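Local coordinates for protein monomethylamine methyltransferase mtmB1 (Methanosarcina barkeri, PDB 1NTH) that catalyses transfer of the methyl group from monomethylamine to the corrinoid cofactor of its partner protein MtmC during methanogenesis from methylamine, at residues S292-P298 with L329-Q333; A315-A320 with T355-R361; E229-E235 with M257-I263. All coordinates share one frame; numbering follows the deposited sequence.

Interaction 1. Residues S292-P298 with L329-Q333; sequences SWHLDGP and LSGNQ
H294, L295 and D296 pair in parallel with S330, G331 and N332, their strand axes approaching to 4.4 Å at an angle of 25°. These are neighbouring strands of the TIM barrel, joined by helix 309-325 in a beta-alpha-beta crossover. Backbone bonds run from H294 N to L329 O, from G331 N to H294 O and from D296 N to G331 O, the last 2.8 Å long and almost straight at 175°; before the first of them, a water bridges S292 O and L329 N. H294, D296, S330 and N332 turn to the surrounding helices, while L295 lies on the other face, beside M257. Glycine suits position 331 because the benzo edge of W293, with CE3 3.9 Å from G331 N, occupies the room a CB would need. L295 holds CG opposite its backbone N (chi1 -179°), which lays CD1 3.6 Å from G331 C and brings CD2 to 3.5 Å from Q333 NE2. With an alanine here, a gap would probably open over G331 and beside the Q333 amide, leaving that amide less firmly backed. In the modelled conformer, Q333 N and Q333 NE2 grip D296 O from opposite faces of its carbonyl plane, each at 3.1 Å.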
loop_
_atom_site.group_PDB
_atom_site.type_symbol
_atom_site.label_atom_id
_atom_site.label_comp_id
_atom_site.label_asym_id
_atom_site.label_seq_id
_atom_site.Cartn_x
_atom_site.Cartn_y
_atom_site.Cartn_z
ATOM N N SER A 292 -13.979 21.171 2.228
ATOM C CA SER A 292 -13.345 21.133 0.917
ATOM C C SER A 292 -14.410 21.695 -0.019
ATOM O O SER A 292 -14.108 22.384 -0.987
ATOM C CB SER A 292 -13.009 19.696 0.514
ATOM O OG SER A 292 -12.019 19.147 1.364
ATOM N N TRP A 293 -15.668 21.363 0.270
ATOM C CA TRP A 293 -16.791 21.883 -0.497
ATOM C C TRP A 293 -18.035 21.920 0.383
ATOM O O TRP A 293 -18.094 21.253 1.419
ATOM C CB TRP A 293 -17.041 21.077 -1.789
ATOM C CG TRP A 293 -17.474 19.637 -1.661
ATOM C CD1 TRP A 293 -16.684 18.558 -1.377
ATOM C CD2 TRP A 293 -18.774 19.110 -1.966
ATOM N NE1 TRP A 293 -17.404 17.391 -1.505
ATOM C CE2 TRP A 293 -18.691 17.702 -1.865
ATOM C CE3 TRP A 293 -19.999 19.691 -2.323
ATOM C CZ2 TRP A 293 -19.789 16.865 -2.107
ATOM C CZ3 TRP A 293 -21.092 18.860 -2.564
ATOM C CH2 TRP A 293 -20.976 17.461 -2.456
ATOM N N HIS A 294 -19.010 22.726 -0.019
ATOM C CA HIS A 294 -20.238 22.876 0.752
ATOM C C HIS A 294 -21.466 22.453 -0.034
ATOM O O HIS A 294 -21.643 22.847 -1.189
ATOM C CB HIS A 294 -20.404 24.335 1.183
ATOM C CG HIS A 294 -21.702 24.614 1.874
ATOM N ND1 HIS A 294 -21.958 24.215 3.169
ATOM C CD2 HIS A 294 -22.828 25.228 1.440
ATOM C CE1 HIS A 294 -23.186 24.574 3.503
ATOM N NE2 HIS A 294 -23.736 25.190 2.471
ATOM N N LEU A 295 -22.314 21.659 0.608
ATOM C CA LEU A 295 -23.539 21.181 -0.007
ATOM C C LEU A 295 -24.722 21.975 0.543
ATOM O O LEU A 295 -24.950 22.008 1.752
ATOM C CB LEU A 295 -23.745 19.700 0.296
ATOM C CG LEU A 295 -25.005 19.085 -0.321
ATOM C CD1 LEU A 295 -24.859 18.994 -1.834
ATOM C CD2 LEU A 295 -25.222 17.716 0.268
ATOM N N ASP A 296 -25.464 22.608 -0.358
ATOM C CA ASP A 296 -26.631 23.408 0.004
ATOM C C ASP A 296 -27.869 22.527 -0.156
ATOM O O ASP A 296 -27.769 21.357 -0.537
ATOM C CB ASP A 296 -26.711 24.618 -0.935
ATOM C CG ASP A 296 -27.672 25.695 -0.453
ATOM O OD1 ASP A 296 -28.340 25.517 0.591
ATOM O OD2 ASP A 296 -27.749 26.735 -1.140
ATOM N N GLY A 297 -29.034 23.089 0.139
ATOM C CA GLY A 297 -30.273 22.348 0.006
ATOM C C GLY A 297 -31.428 23.134 0.597
ATOM O O GLY A 297 -32.071 22.664 1.533
ATOM N N PRO A 298 -31.716 24.337 0.075
ATOM C CA PRO A 298 -32.824 25.141 0.611
ATOM C C PRO A 298 -34.110 24.334 0.522
ATOM O O PRO A 298 -34.423 23.780 -0.527
ATOM C CB PRO A 298 -32.847 26.360 -0.310
ATOM C CG PRO A 298 -31.425 26.452 -0.808
ATOM C CD PRO A 298 -31.102 25.005 -1.084
ATOM N N LEU A 329 -16.041 25.832 -3.456
ATOM C CA LEU A 329 -16.657 24.788 -4.273
ATOM C C LEU A 329 -17.957 24.374 -3.588
ATOM O O LEU A 329 -17.995 24.227 -2.366
ATOM C CB LEU A 329 -15.713 23.589 -4.399
ATOM C CG LEU A 329 -14.388 23.900 -5.109
ATOM C CD1 LEU A 329 -13.429 22.718 -4.948
ATOM C CD2 LEU A 329 -14.651 24.197 -6.579
ATOM N N SER A 330 -19.021 24.184 -4.363
ATOM C CA SER A 330 -20.301 23.825 -3.757
ATOM C C SER A 330 -21.186 22.901 -4.580
ATOM O O SER A 330 -20.923 22.620 -5.748
ATOM C CB SER A 330 -21.091 25.097 -3.449
ATOM O OG SER A 330 -21.587 25.668 -4.646
ATOM N N GLY A 331 -22.254 22.434 -3.947
ATOM C CA GLY A 331 -23.186 21.560 -4.624
ATOM C C GLY A 331 -24.563 21.787 -4.040
ATOM O O GLY A 331 -24.714 22.569 -3.099
ATOM N N ASN A 332 -25.567 21.125 -4.601
ATOM C CA ASN A 332 -26.929 21.247 -4.090
ATOM C C ASN A 332 -27.540 19.851 -4.051
ATOM O O ASN A 332 -27.206 18.998 -4.878
ATOM C CB ASN A 332 -27.760 22.185 -4.973
ATOM C CG ASN A 332 -28.981 22.739 -4.244
ATOM O OD1 ASN A 332 -29.150 22.516 -3.043
ATOM N ND2 ASN A 332 -29.828 23.465 -4.964
ATOM N N GLN A 333 -28.427 19.623 -3.082
ATOM C CA GLN A 333 -29.078 18.330 -2.889
ATOM C C GLN A 333 -30.537 18.370 -3.341
ATOM O O GLN A 333 -31.206 19.397 -3.232
ATOM C CB GLN A 333 -28.982 17.892 -1.426
ATOM C CG GLN A 333 -29.403 18.935 -0.422
ATOM C CD GLN A 333 -29.109 18.512 1.004
ATOM O OE1 GLN A 333 -29.770 17.637 1.554
ATOM N NE2 GLN A 333 -28.105 19.128 1.603
HETATM O O HOH W 1 -13.709 25.005 -1.804
#

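Interaction 2. Residues A315-A320 with T355-R361; sequences AGWACA and TDTASGR
C319 and A315 of helix 309-325 meet the side chain of R361, while G316 and A320 of the same helix lie against the last turn of helix 343-359. The two are outer helices of the TIM barrel; their segments run almost parallel, at 24°, with axes 8.9 Å apart, a close approach that the small residues A315, G316 and A320 suit.

Most of the contact is packing. C319 holds SG opposite its backbone N (chi1 -173°), placing the sulfur 3.4 Å from R361 CD, while C319 CB sits against one face of the guanidinium, 3.3 Å from R361 NE. One turn earlier, T355 CG2 rests 4.0 Å from G316 CA, and S359 CB lies 3.6 Å from G316 O; a side chain at 316 would press on T355.

Hydrogen bonding across the helices is slight. R361 NH2 reaches A315 O at 3.3 Å in a weak bond, sharing a carbonyl that also accepts from C319 N within its helix. The stronger partners of the guanidinium are D296, in a salt bridge, and H282.

Within the second segment, the chain ends its helix in a Schellman motif. G360 takes a positive phi of 104°, which suits glycine, and R361 N bonds back to D356 O at 3.0 Å. S359 OG turns back to T355 O at 2.8 Å, meeting it from the face opposite S359 N, so the buried hydroxyl is satisfied by its own helix.

The chemistry implies a division of labour: cysteine offers the arginine a compact, uncharged flank, while the positive charge is probably balanced by the aspartate of the neighbouring strand.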
loop_
_atom_site.group_PDB
_atom_site.type_symbol
_atom_site.label_atom_id
_atom_site.label_comp_id
_atom_site.label_asym_id
_atom_site.label_seq_id
_atom_site.Cartn_x
_atom_site.Cartn_y
_atom_site.Cartn_z
ATOM N N ALA A 315 -31.319 29.010 -3.863
ATOM C CA ALA A 315 -30.122 28.290 -4.288
ATOM C C ALA A 315 -29.415 28.997 -5.447
ATOM O O ALA A 315 -28.188 29.131 -5.450
ATOM C CB ALA A 315 -30.484 26.864 -4.690
ATOM N N GLY A 316 -30.191 29.444 -6.430
ATOM C CA GLY A 316 -29.614 30.122 -7.580
ATOM C C GLY A 316 -28.857 31.384 -7.218
ATOM O O GLY A 316 -27.741 31.604 -7.691
ATOM N N TRP A 317 -29.457 32.220 -6.377
ATOM C CA TRP A 317 -28.806 33.457 -5.964
ATOM C C TRP A 317 -27.607 33.201 -5.060
ATOM O O TRP A 317 -26.570 33.844 -5.207
ATOM C CB TRP A 317 -29.799 34.385 -5.251
ATOM C CG TRP A 317 -30.646 35.180 -6.197
ATOM C CD1 TRP A 317 -31.723 34.739 -6.913
ATOM C CD2 TRP A 317 -30.455 36.552 -6.562
ATOM N NE1 TRP A 317 -32.216 35.754 -7.702
ATOM C CE2 TRP A 317 -31.456 36.878 -7.506
ATOM C CE3 TRP A 317 -29.534 37.539 -6.182
ATOM C CZ2 TRP A 317 -31.562 38.154 -8.076
ATOM C CZ3 TRP A 317 -29.640 38.810 -6.750
ATOM C CH2 TRP A 317 -30.649 39.102 -7.685
ATOM N N ALA A 318 -27.743 32.266 -4.127
ATOM C CA ALA A 318 -26.640 31.968 -3.221
ATOM C C ALA A 318 -25.423 31.455 -3.994
ATOM O O ALA A 318 -24.304 31.929 -3.793
ATOM C CB ALA A 318 -27.077 30.941 -2.179
ATOM N N CYS A 319 -25.646 30.497 -4.887
ATOM C CA CYS A 319 -24.547 29.930 -5.660
ATOM C C CYS A 319 -23.938 30.910 -6.656
ATOM O O CYS A 319 -22.716 30.985 -6.787
ATOM C CB CYS A 319 -25.002 28.674 -6.402
ATOM S SG CYS A 319 -23.626 27.814 -7.218
ATOM N N ALA A 320 -24.777 31.659 -7.366
ATOM C CA ALA A 320 -24.258 32.621 -8.332
ATOM C C ALA A 320 -23.381 33.633 -7.611
ATOM O O ALA A 320 -22.325 34.027 -8.104
ATOM C CB ALA A 320 -25.402 33.333 -9.047
ATOM N N THR A 355 -31.437 24.946 -12.607
ATOM C CA THR A 355 -31.048 26.015 -11.697
ATOM C C THR A 355 -29.621 25.849 -11.177
ATOM O O THR A 355 -28.826 26.790 -11.217
ATOM C CB THR A 355 -32.003 26.078 -10.491
ATOM O OG1 THR A 355 -33.349 26.241 -10.958
ATOM C CG2 THR A 355 -31.638 27.241 -9.574
ATOM N N ASP A 356 -29.303 24.653 -10.690
ATOM C CA ASP A 356 -27.974 24.380 -10.149
ATOM C C ASP A 356 -26.868 24.491 -11.195
ATOM O O ASP A 356 -25.806 25.056 -10.935
ATOM C CB ASP A 356 -27.929 22.985 -9.517
ATOM C CG ASP A 356 -28.765 22.889 -8.254
ATOM O OD1 ASP A 356 -29.024 23.943 -7.630
ATOM O OD2 ASP A 356 -29.144 21.759 -7.877
ATOM N N THR A 357 -27.115 23.942 -12.376
ATOM C CA THR A 357 -26.128 23.991 -13.446
ATOM C C THR A 357 -25.863 25.427 -13.892
ATOM O O THR A 357 -24.713 25.870 -13.953
ATOM C CB THR A 357 -26.594 23.153 -14.656
ATOM O OG1 THR A 357 -26.761 21.789 -14.250
ATOM C CG2 THR A 357 -25.576 23.224 -15.786
ATOM N N ALA A 358 -26.924 26.169 -14.188
ATOM C CA ALA A 358 -26.763 27.546 -14.639
ATOM C C ALA A 358 -26.218 28.485 -13.568
ATOM O O ALA A 358 -25.498 29.430 -13.885
ATOM C CB ALA A 358 -28.090 28.073 -15.163
ATOM N N SER A 359 -26.544 28.227 -12.304
ATOM C CA SER A 359 -26.077 29.097 -11.225
ATOM C C SER A 359 -24.616 28.870 -10.843
ATOM O O SER A 359 -24.050 29.642 -10.072
ATOM C CB SER A 359 -26.974 28.954 -9.985
ATOM O OG SER A 359 -26.874 27.668 -9.395
ATOM N N GLY A 360 -24.012 27.806 -11.366
ATOM C CA GLY A 360 -22.608 27.551 -11.079
ATOM C C GLY A 360 -22.227 26.467 -10.084
ATOM O O GLY A 360 -21.092 26.449 -9.617
ATOM N N ARG A 361 -23.144 25.564 -9.750
ATOM C CA ARG A 361 -22.823 24.496 -8.800
ATOM C C ARG A 361 -21.805 23.543 -9.414
ATOM O O ARG A 361 -21.868 23.246 -10.605
ATOM C CB ARG A 361 -24.074 23.694 -8.429
ATOM C CG ARG A 361 -25.128 24.464 -7.654
ATOM C CD ARG A 361 -24.707 24.740 -6.217
ATOM N NE ARG A 361 -25.722 25.537 -5.532
ATOM C CZ ARG A 361 -25.610 26.011 -4.295
ATOM N NH1 ARG A 361 -24.522 25.771 -3.575
ATOM N NH2 ARG A 361 -26.586 26.752 -3.784
#

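Interaction 3. Residues E229-E235 with M257-I263; sequences EVSQLNE and MDEQMPI
V230 packs on D258 where two adjacent parallel strands of the TIM barrel, 229-231 and 257-259, run 4.8 Å apart at 25°. This is the tight part of the contact. V230 N bonds to M257 O, E259 N to V230 O, and Q232 N to E259 O at 2.8 Å, the last almost straight at 171°. Toward helix 271-288, V230 CG1 lies against D258 CA, and the extended side chain of Q232 crosses D258 at about a right angle. Q232 NE2 meets D258 OD2 at 2.7 Å, on the syn side and with the oxygen in the plane of the amide; an amide suits this buried place because Q232 also gives a proton to T281 O and accepts from N284.

On the other face E229 and S231 are partly exposed, and E229 and E259 lie beside the pyrrolysine at position 202. In the modelled conformers the like-charged carboxylates of E229 and E259 stack side by side, M257 CE lies 3.6 Å from E229 CG, and S231 OG donates to E259 OE1. E229 OE2 hydrogen-bonds the pyrrolysine NZ.

Beyond the strands the segments spread, N234 and P262 being 6.4 Å apart between CA atoms, and water enters: one molecule accepts from M261 N and lies within reach of N234 OD1 and Q232 O, another joins E235 OE2 to I263 O. Side chains now replace the backbone pairing. N234 ND2 reaches M261 O at 2.7 Å, from above the carbonyl plane, and a cis peptide leads on to E235. There, E235 OE2 is gripped from opposite faces of its carboxylate plane, by N234 ND2 at 2.9 Å and by I263 N at 3.1 Å.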
loop_
_atom_site.group_PDB
_atom_site.type_symbol
_atom_site.label_atom_id
_atom_site.label_comp_id
_atom_site.label_asym_id
_atom_site.label_seq_id
_atom_site.Cartn_x
_atom_site.Cartn_y
_atom_site.Cartn_z
ATOM N N GLU A 229 -19.201 13.788 5.102
ATOM C CA GLU A 229 -20.259 14.687 5.507
ATOM C C GLU A 229 -20.313 15.152 6.953
ATOM O O GLU A 229 -20.180 14.365 7.889
ATOM C CB GLU A 229 -21.584 14.023 5.146
ATOM C CG GLU A 229 -22.825 14.806 5.480
ATOM C CD GLU A 229 -24.060 13.980 5.205
ATOM O OE1 GLU A 229 -24.670 13.475 6.174
ATOM O OE2 GLU A 229 -24.402 13.819 4.014
ATOM N N VAL A 230 -20.501 16.458 7.115
ATOM C CA VAL A 230 -20.678 17.063 8.430
ATOM C C VAL A 230 -21.871 17.998 8.217
ATOM O O VAL A 230 -21.904 18.764 7.255
ATOM C CB VAL A 230 -19.435 17.844 8.905
ATOM C CG1 VAL A 230 -19.111 18.967 7.958
ATOM C CG2 VAL A 230 -19.685 18.375 10.313
ATOM N N SER A 231 -22.858 17.921 9.103
ATOM C CA SER A 231 -24.070 18.717 8.943
ATOM C C SER A 231 -24.248 19.901 9.882
ATOM O O SER A 231 -24.166 19.758 11.101
ATOM C CB SER A 231 -25.295 17.809 9.079
ATOM O OG SER A 231 -25.226 16.708 8.188
ATOM N N GLN A 232 -24.496 21.072 9.304
ATOM C CA GLN A 232 -24.753 22.265 10.104
ATOM C C GLN A 232 -26.233 22.198 10.455
ATOM O O GLN A 232 -27.009 21.537 9.765
ATOM C CB GLN A 232 -24.501 23.540 9.303
ATOM C CG GLN A 232 -23.048 23.819 8.961
ATOM C CD GLN A 232 -22.863 25.215 8.394
ATOM O OE1 GLN A 232 -23.241 26.203 9.025
ATOM N NE2 GLN A 232 -22.280 25.305 7.201
ATOM N N LEU A 233 -26.630 22.886 11.520
ATOM C CA LEU A 233 -28.033 22.887 11.920
ATOM C C LEU A 233 -28.725 24.162 11.425
ATOM O O LEU A 233 -28.106 24.988 10.756
ATOM C CB LEU A 233 -28.135 22.762 13.441
ATOM C CG LEU A 233 -27.433 21.528 14.028
ATOM C CD1 LEU A 233 -27.667 21.470 15.530
ATOM C CD2 LEU A 233 -27.959 20.264 13.360
ATOM N N ASN A 234 -30.006 24.319 11.751
ATOM C CA ASN A 234 -30.775 25.490 11.312
ATOM C C ASN A 234 -31.105 26.448 12.456
ATOM O O ASN A 234 -31.733 26.028 13.424
ATOM C CB ASN A 234 -32.087 25.037 10.673
ATOM C CG ASN A 234 -31.870 24.174 9.451
ATOM O OD1 ASN A 234 -31.394 23.041 9.551
ATOM N ND2 ASN A 234 -32.208 24.708 8.288
ATOM N N GLU A 235 -30.682 27.714 12.379
ATOM C CA GLU A 235 -29.885 28.288 11.287
ATOM C C GLU A 235 -28.651 28.874 11.979
ATOM O O GLU A 235 -28.765 29.387 13.097
ATOM C CB GLU A 235 -30.645 29.423 10.585
ATOM C CG GLU A 235 -32.011 29.059 10.011
ATOM C CD GLU A 235 -31.932 28.074 8.857
ATOM O OE1 GLU A 235 -30.820 27.854 8.326
ATOM O OE2 GLU A 235 -32.989 27.529 8.473
ATOM N N MET A 257 -17.085 17.501 3.212
ATOM C CA MET A 257 -18.260 18.134 2.630
ATOM C C MET A 257 -19.139 18.623 3.774
ATOM O O MET A 257 -19.730 17.824 4.500
ATOM C CB MET A 257 -19.066 17.158 1.768
ATOM C CG MET A 257 -20.302 17.821 1.144
ATOM S SD MET A 257 -21.626 16.671 0.719
ATOM C CE MET A 257 -22.373 16.438 2.343
ATOM N N ASP A 258 -19.193 19.938 3.946
ATOM C CA ASP A 258 -20.033 20.538 4.974
ATOM C C ASP A 258 -21.373 20.788 4.294
ATOM O O ASP A 258 -21.412 21.198 3.136
ATOM C CB ASP A 258 -19.417 21.860 5.437
ATOM C CG ASP A 258 -20.381 22.709 6.245
ATOM O OD1 ASP A 258 -20.262 22.737 7.489
ATOM O OD2 ASP A 258 -21.259 23.347 5.627
ATOM N N GLU A 259 -22.473 20.523 4.989
ATOM C CA GLU A 259 -23.780 20.754 4.392
ATOM C C GLU A 259 -24.685 21.568 5.305
ATOM O O GLU A 259 -24.546 21.531 6.525
ATOM C CB GLU A 259 -24.471 19.428 4.067
ATOM C CG GLU A 259 -24.867 18.611 5.279
ATOM C CD GLU A 259 -25.654 17.372 4.907
ATOM O OE1 GLU A 259 -26.139 16.675 5.823
ATOM O OE2 GLU A 259 -25.787 17.094 3.696
ATOM N N GLN A 260 -25.593 22.321 4.696
ATOM C CA GLN A 260 -26.564 23.105 5.449
ATOM C C GLN A 260 -27.774 23.232 4.542
ATOM O O GLN A 260 -27.642 23.447 3.334
ATOM C CB GLN A 260 -26.015 24.486 5.824
ATOM C CG GLN A 260 -26.677 25.078 7.081
ATOM C CD GLN A 260 -27.942 25.868 6.785
ATOM O OE1 GLN A 260 -28.908 25.832 7.555
ATOM N NE2 GLN A 260 -27.936 26.606 5.683
ATOM N N MET A 261 -28.953 23.066 5.122
ATOM C CA MET A 261 -30.185 23.137 4.358
ATOM C C MET A 261 -31.090 24.213 4.939
ATOM O O MET A 261 -31.963 23.926 5.758
ATOM C CB MET A 261 -30.887 21.780 4.388
ATOM C CG MET A 261 -30.072 20.640 3.768
ATOM S SD MET A 261 -28.594 20.133 4.707
ATOM C CE MET A 261 -29.341 19.076 5.965
ATOM N N PRO A 262 -30.887 25.472 4.521
ATOM C CA PRO A 262 -31.709 26.575 5.030
ATOM C C PRO A 262 -33.181 26.371 4.698
ATOM O O PRO A 262 -33.527 25.887 3.623
ATOM C CB PRO A 262 -31.100 27.801 4.354
ATOM C CG PRO A 262 -30.580 27.253 3.057
ATOM C CD PRO A 262 -29.956 25.940 3.478
ATOM N N ILE A 263 -34.045 26.747 5.634
ATOM C CA ILE A 263 -35.475 26.562 5.457
ATOM C C ILE A 263 -36.221 27.830 5.056
ATOM O O ILE A 263 -36.269 28.800 5.815
ATOM C CB ILE A 263 -36.104 26.006 6.756
ATOM C CG1 ILE A 263 -35.434 24.678 7.124
ATOM C CG2 ILE A 263 -37.602 25.806 6.572
ATOM C CD1 ILE A 263 -35.877 24.110 8.462
HETATM O O HOH W 2 -29.181 22.468 7.998
HETATM O O HOH W 3 -34.738 29.943 7.790
#

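How the interactions relate
Interactions 1 and 3 continue one another across the barrel wall, because strands 255-259 and 293-300 are neighbours: D258 O accepts from L295 N at 2.7 Å, and D258 OD2 is 2.7 Å from H294 ND1, a probable hydrogen bond. Interaction 2 backs interaction 1 from outside. D296 OD2 meets R361 NH2 at 2.9 Å, and N332 ND2 lies 2.8 Å from D356 OD1, tying strand to helix. Interactions 2 and 3 do not touch; their centres are about 17 Å apart and their nearest atoms about 7 Å. Interaction 3 reaches the pyrrolysine through E229, and L295 and Q333 of interaction 1 pack against the neighbouring E259.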